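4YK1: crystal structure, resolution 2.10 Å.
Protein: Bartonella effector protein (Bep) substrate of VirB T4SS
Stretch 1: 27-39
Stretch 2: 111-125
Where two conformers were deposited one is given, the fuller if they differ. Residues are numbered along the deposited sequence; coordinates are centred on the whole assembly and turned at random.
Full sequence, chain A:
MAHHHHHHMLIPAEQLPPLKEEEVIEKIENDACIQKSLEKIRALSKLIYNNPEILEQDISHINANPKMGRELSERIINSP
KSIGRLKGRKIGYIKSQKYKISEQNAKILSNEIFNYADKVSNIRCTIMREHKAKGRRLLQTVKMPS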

# COMPACT_ATOMS: atom_id res chain seq x y z
N LYS A 27 7.24 5.76 -8.56
CA LYS A 27 8.05 6.00 -7.36
C LYS A 27 7.65 5.09 -6.21
O LYS A 27 8.51 4.62 -5.46
CB LYS A 27 7.93 7.46 -6.92
CG LYS A 27 8.83 7.83 -5.73
CD LYS A 27 10.19 8.31 -6.20
CE LYS A 27 11.00 8.90 -5.04
NZ LYS A 27 12.31 9.45 -5.51
N ILE A 28 6.35 4.87 -6.04
CA ILE A 28 5.89 3.97 -4.98
C ILE A 28 6.45 2.58 -5.23
O ILE A 28 7.10 1.99 -4.36
CB ILE A 28 4.36 3.94 -4.90
CG1 ILE A 28 3.85 5.29 -4.41
CG2 ILE A 28 3.88 2.79 -3.97
CD1 ILE A 28 2.36 5.48 -4.54
N GLU A 29 6.23 2.06 -6.43
CA GLU A 29 6.60 0.69 -6.77
C GLU A 29 8.11 0.45 -6.69
O GLU A 29 8.54 -0.68 -6.46
CB GLU A 29 6.10 0.33 -8.16
CG GLU A 29 4.59 0.16 -8.25
CD GLU A 29 4.13 -0.16 -9.67
OE1 GLU A 29 5.00 -0.28 -10.56
OE2 GLU A 29 2.91 -0.28 -9.89
N ASN A 30 8.90 1.49 -6.89
CA ASN A 30 10.35 1.30 -6.87
C ASN A 30 10.95 1.56 -5.50
O ASN A 30 12.14 1.38 -5.30
CB ASN A 30 11.02 2.20 -7.92
CG ASN A 30 10.59 1.86 -9.34
OD1 ASN A 30 10.82 0.75 -9.82
ND2 ASN A 30 9.97 2.82 -10.02
N ASP A 31 10.12 1.98 -4.54
CA ASP A 31 10.64 2.23 -3.19
C ASP A 31 11.04 0.91 -2.53
O ASP A 31 10.28 -0.06 -2.56
CB ASP A 31 9.62 2.97 -2.33
CG ASP A 31 10.14 3.24 -0.93
OD1 ASP A 31 10.02 2.33 -0.07
OD2 ASP A 31 10.67 4.34 -0.68
N ALA A 32 12.22 0.89 -1.93
CA ALA A 32 12.76 -0.34 -1.37
C ALA A 32 11.94 -0.87 -0.19
O ALA A 32 11.77 -2.07 -0.05
CB ALA A 32 14.21 -0.13 -0.95
N CYS A 33 11.43 0.03 0.65
CA CYS A 33 10.64 -0.41 1.80
C CYS A 33 9.28 -0.93 1.34
O CYS A 33 8.75 -1.89 1.90
CB CYS A 33 10.45 0.72 2.81
SG CYS A 33 11.98 1.13 3.70
N ILE A 34 8.72 -0.28 0.33
CA ILE A 34 7.48 -0.75 -0.28
C ILE A 34 7.68 -2.16 -0.82
O ILE A 34 6.83 -3.03 -0.63
CB ILE A 34 7.02 0.20 -1.40
CG1 ILE A 34 6.49 1.50 -0.79
CG2 ILE A 34 5.94 -0.46 -2.25
CD1 ILE A 34 5.16 1.31 -0.05
N GLN A 35 8.82 -2.39 -1.46
CA GLN A 35 9.05 -3.68 -2.10
C GLN A 35 9.26 -4.79 -1.06
O GLN A 35 8.77 -5.90 -1.25
CB GLN A 35 10.25 -3.60 -3.04
CG GLN A 35 9.98 -2.75 -4.28
CD GLN A 35 11.16 -2.72 -5.24
OE1 GLN A 35 12.16 -3.41 -5.04
NE2 GLN A 35 11.05 -1.92 -6.30
N LYS A 36 9.97 -4.49 0.02
CA LYS A 36 10.13 -5.45 1.11
C LYS A 36 8.77 -5.72 1.77
O LYS A 36 8.44 -6.87 2.07
CB LYS A 36 11.13 -4.95 2.15
N SER A 37 8.00 -4.67 2.00
CA SER A 37 6.67 -4.84 2.60
C SER A 37 5.76 -5.69 1.70
O SER A 37 5.06 -6.59 2.18
CB SER A 37 6.04 -3.47 2.88
OG SER A 37 4.77 -3.64 3.52
N LEU A 38 5.78 -5.41 0.41
CA LEU A 38 4.96 -6.16 -0.54
C LEU A 38 5.34 -7.64 -0.58
O LEU A 38 4.46 -8.51 -0.69
CB LEU A 38 5.08 -5.55 -1.94
CG LEU A 38 4.15 -6.11 -3.02
CD1 LEU A 38 2.70 -6.04 -2.57
CD2 LEU A 38 4.35 -5.33 -4.31
N GLU A 39 6.63 -7.94 -0.47
CA GLU A 39 7.06 -9.33 -0.41
C GLU A 39 6.49 -10.03 0.84
O GLU A 39 6.10 -11.19 0.78
CB GLU A 39 8.59 -9.42 -0.43
N ASN A 111 -1.86 -5.99 10.16
CA ASN A 111 -0.88 -5.01 10.61
C ASN A 111 0.04 -4.54 9.46
O ASN A 111 0.32 -3.34 9.31
CB ASN A 111 -0.06 -5.61 11.74
CG ASN A 111 0.80 -4.59 12.46
OD1 ASN A 111 2.01 -4.77 12.60
ND2 ASN A 111 0.19 -3.52 12.91
N GLU A 112 0.48 -5.49 8.63
CA GLU A 112 1.39 -5.16 7.53
C GLU A 112 0.71 -4.29 6.47
O GLU A 112 1.31 -3.36 5.94
CB GLU A 112 1.94 -6.44 6.89
CG GLU A 112 3.09 -6.21 5.92
CD GLU A 112 4.31 -5.59 6.60
OE1 GLU A 112 4.58 -5.90 7.79
OE2 GLU A 112 4.99 -4.77 5.94
N ILE A 113 -0.55 -4.57 6.18
CA ILE A 113 -1.35 -3.72 5.28
C ILE A 113 -1.45 -2.29 5.84
O ILE A 113 -1.32 -1.32 5.10
CB ILE A 113 -2.76 -4.30 5.07
CG1 ILE A 113 -2.69 -5.60 4.24
CG2 ILE A 113 -3.66 -3.27 4.38
CD1 ILE A 113 -2.25 -5.39 2.81
N PHE A 114 -1.70 -2.17 7.14
CA PHE A 114 -1.76 -0.84 7.75
C PHE A 114 -0.42 -0.12 7.58
O PHE A 114 -0.36 1.05 7.21
CB PHE A 114 -2.12 -0.90 9.24
CG PHE A 114 -2.28 0.46 9.86
CD1 PHE A 114 -3.50 1.11 9.79
CD2 PHE A 114 -1.20 1.10 10.45
CE1 PHE A 114 -3.65 2.38 10.34
CE2 PHE A 114 -1.34 2.38 10.99
CZ PHE A 114 -2.57 3.02 10.93
N ASN A 115 0.67 -0.83 7.86
CA ASN A 115 1.99 -0.21 7.75
C ASN A 115 2.35 0.14 6.31
O ASN A 115 2.97 1.17 6.04
CB ASN A 115 3.06 -1.12 8.35
CG ASN A 115 2.94 -1.23 9.85
OD1 ASN A 115 2.25 -0.42 10.48
ND2 ASN A 115 3.60 -2.22 10.44
N TYR A 116 1.97 -0.74 5.38
CA TYR A 116 2.17 -0.50 3.96
C TYR A 116 1.48 0.79 3.53
O TYR A 116 2.06 1.62 2.82
CB TYR A 116 1.65 -1.69 3.13
CG TYR A 116 1.84 -1.53 1.63
CD1 TYR A 116 0.91 -0.82 0.86
CD2 TYR A 116 2.94 -2.10 0.98
CE1 TYR A 116 1.08 -0.68 -0.50
CE2 TYR A 116 3.11 -1.96 -0.40
CZ TYR A 116 2.18 -1.23 -1.12
OH TYR A 116 2.33 -1.08 -2.48
N ALA A 117 0.23 0.97 3.96
CA ALA A 117 -0.53 2.16 3.57
C ALA A 117 0.11 3.43 4.13
O ALA A 117 0.07 4.47 3.48
CB ALA A 117 -1.98 2.06 4.04
N ASP A 118 0.66 3.36 5.34
CA ASP A 118 1.36 4.52 5.92
C ASP A 118 2.58 4.90 5.08
O ASP A 118 2.86 6.09 4.89
CB ASP A 118 1.79 4.22 7.36
CG ASP A 118 2.60 5.37 7.98
OD1 ASP A 118 1.97 6.27 8.56
OD2 ASP A 118 3.85 5.36 7.88
N LYS A 119 3.31 3.90 4.60
CA LYS A 119 4.49 4.16 3.77
C LYS A 119 4.07 4.82 2.47
O LYS A 119 4.68 5.80 2.04
CB LYS A 119 5.26 2.86 3.47
CG LYS A 119 5.92 2.19 4.67
CD LYS A 119 6.56 0.85 4.29
CE LYS A 119 6.96 0.02 5.52
NZ LYS A 119 5.99 -1.11 5.77
N VAL A 120 3.03 4.28 1.83
CA VAL A 120 2.52 4.86 0.60
C VAL A 120 2.14 6.34 0.80
O VAL A 120 2.49 7.19 -0.01
CB VAL A 120 1.32 4.09 0.07
CG1 VAL A 120 0.66 4.86 -1.06
CG2 VAL A 120 1.75 2.70 -0.41
N SER A 121 1.42 6.61 1.88
CA SER A 121 0.98 7.95 2.21
C SER A 121 2.15 8.93 2.32
O SER A 121 2.10 10.04 1.78
CB SER A 121 0.21 7.93 3.53
OG SER A 121 -0.36 9.20 3.77
N ASN A 122 3.22 8.52 2.99
CA ASN A 122 4.40 9.36 3.12
C ASN A 122 5.12 9.57 1.78
O ASN A 122 5.60 10.66 1.52
CB ASN A 122 5.37 8.76 4.13
CG ASN A 122 4.86 8.88 5.54
OD1 ASN A 122 4.22 9.87 5.89
ND2 ASN A 122 5.11 7.87 6.36
N ILE A 123 5.19 8.53 0.96
CA ILE A 123 5.84 8.63 -0.34
C ILE A 123 5.10 9.63 -1.22
O ILE A 123 5.70 10.50 -1.85
CB ILE A 123 5.91 7.26 -1.04
CG1 ILE A 123 6.87 6.34 -0.30
CG2 ILE A 123 6.38 7.41 -2.47
CD1 ILE A 123 6.88 4.94 -0.84
N ARG A 124 3.78 9.49 -1.26
CA ARG A 124 2.93 10.38 -2.03
C ARG A 124 3.08 11.84 -1.58
O ARG A 124 3.12 12.75 -2.40
CB ARG A 124 1.47 9.94 -1.96
CG ARG A 124 1.24 8.54 -2.58
CD ARG A 124 -0.23 8.23 -2.81
NE ARG A 124 -0.85 9.20 -3.72
CZ ARG A 124 -1.08 8.99 -5.01
NH1 ARG A 124 -0.78 7.83 -5.60
NH2 ARG A 124 -1.63 9.96 -5.72
N CYS A 125 3.17 12.06 -0.27
CA CYS A 125 3.31 13.41 0.27
C CYS A 125 4.67 14.00 -0.08
O CYS A 125 4.77 15.15 -0.49
CB CYS A 125 3.11 13.43 1.78
SG CYS A 125 1.39 13.27 2.31

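The two stretches form a predominantly apolar, nearly antiparallel helix-helix contact, centred on I34 and closed at one end by a small polar cluster around S37. Helix 32-39 and helix 111-125 run at 161° to each other, and their axes come no closer than 10.1 Å. The contact buries 599 Å², both sides summed, and residues that touch across it are at least 75 positions apart in sequence. Because the directions oppose, the start of stretch 1 lies beside the end of stretch 2: the CA atoms of I28 and I123 are 6.6 Å apart, and those of S37 and Y116 are 6.4 Å apart.

I34 packs as a knob into a hole lined by Y116, K119, V120 and I123. Its CA-to-CB bond points sideways, but with both chi angles in m the end of the side chain comes nearer to the opposing helix. I34 CG1 lies 3.5 Å from I123 CD1, and I34 CD1 lies 3.7 Å from V120 CG2. The same methyl sits over one face of the Y116 ring, with I34 CD1 4.2 Å from the ring centroid and 22° off the normal, a CH-pi arrangement. I34 CD1 also rests 3.8 Å from K119 CB, so the lysine contributes its aliphatic portion to the hole.

I28 extends this apolar surface. I28 CG1 approaches I123 CG2 at 3.8 Å, while I28 CD1 reaches V120 CG1 at 3.9 Å and the aliphatic R124 CG at 3.8 Å. I123 thus meets both isoleucines of stretch 1, its CG2 against I28 and its CD1 against I34.

Between these isoleucines the chain turns at D31, which occupies the N-cap position of helix 32-39. D31 OD1 accepts from I34 N at 2.9 Å and, in a weak bond, from C33 N at 2.8 Å. The capping carboxylate also borders the interface, with D31 CG 3.7 Å from I123 CD1. Nearby, Q35 NE2 donates to E29 O at 2.8 Å, tying the first turn of this helix back to the preceding helical segment.

At the other end, S37 points toward stretch 2 and makes the only hydrogen bond across the contact, from S37 OG to E112 OE2 at 2.7 Å. S37 OG also lies at the edge of the Y116 ring, 3.5 Å from Y116 CD2. The acceptor E112 OE2 forms a long salt bridge with K119 NZ at 3.8 Å, bringing serine, glutamate and lysine together beside the tyrosine.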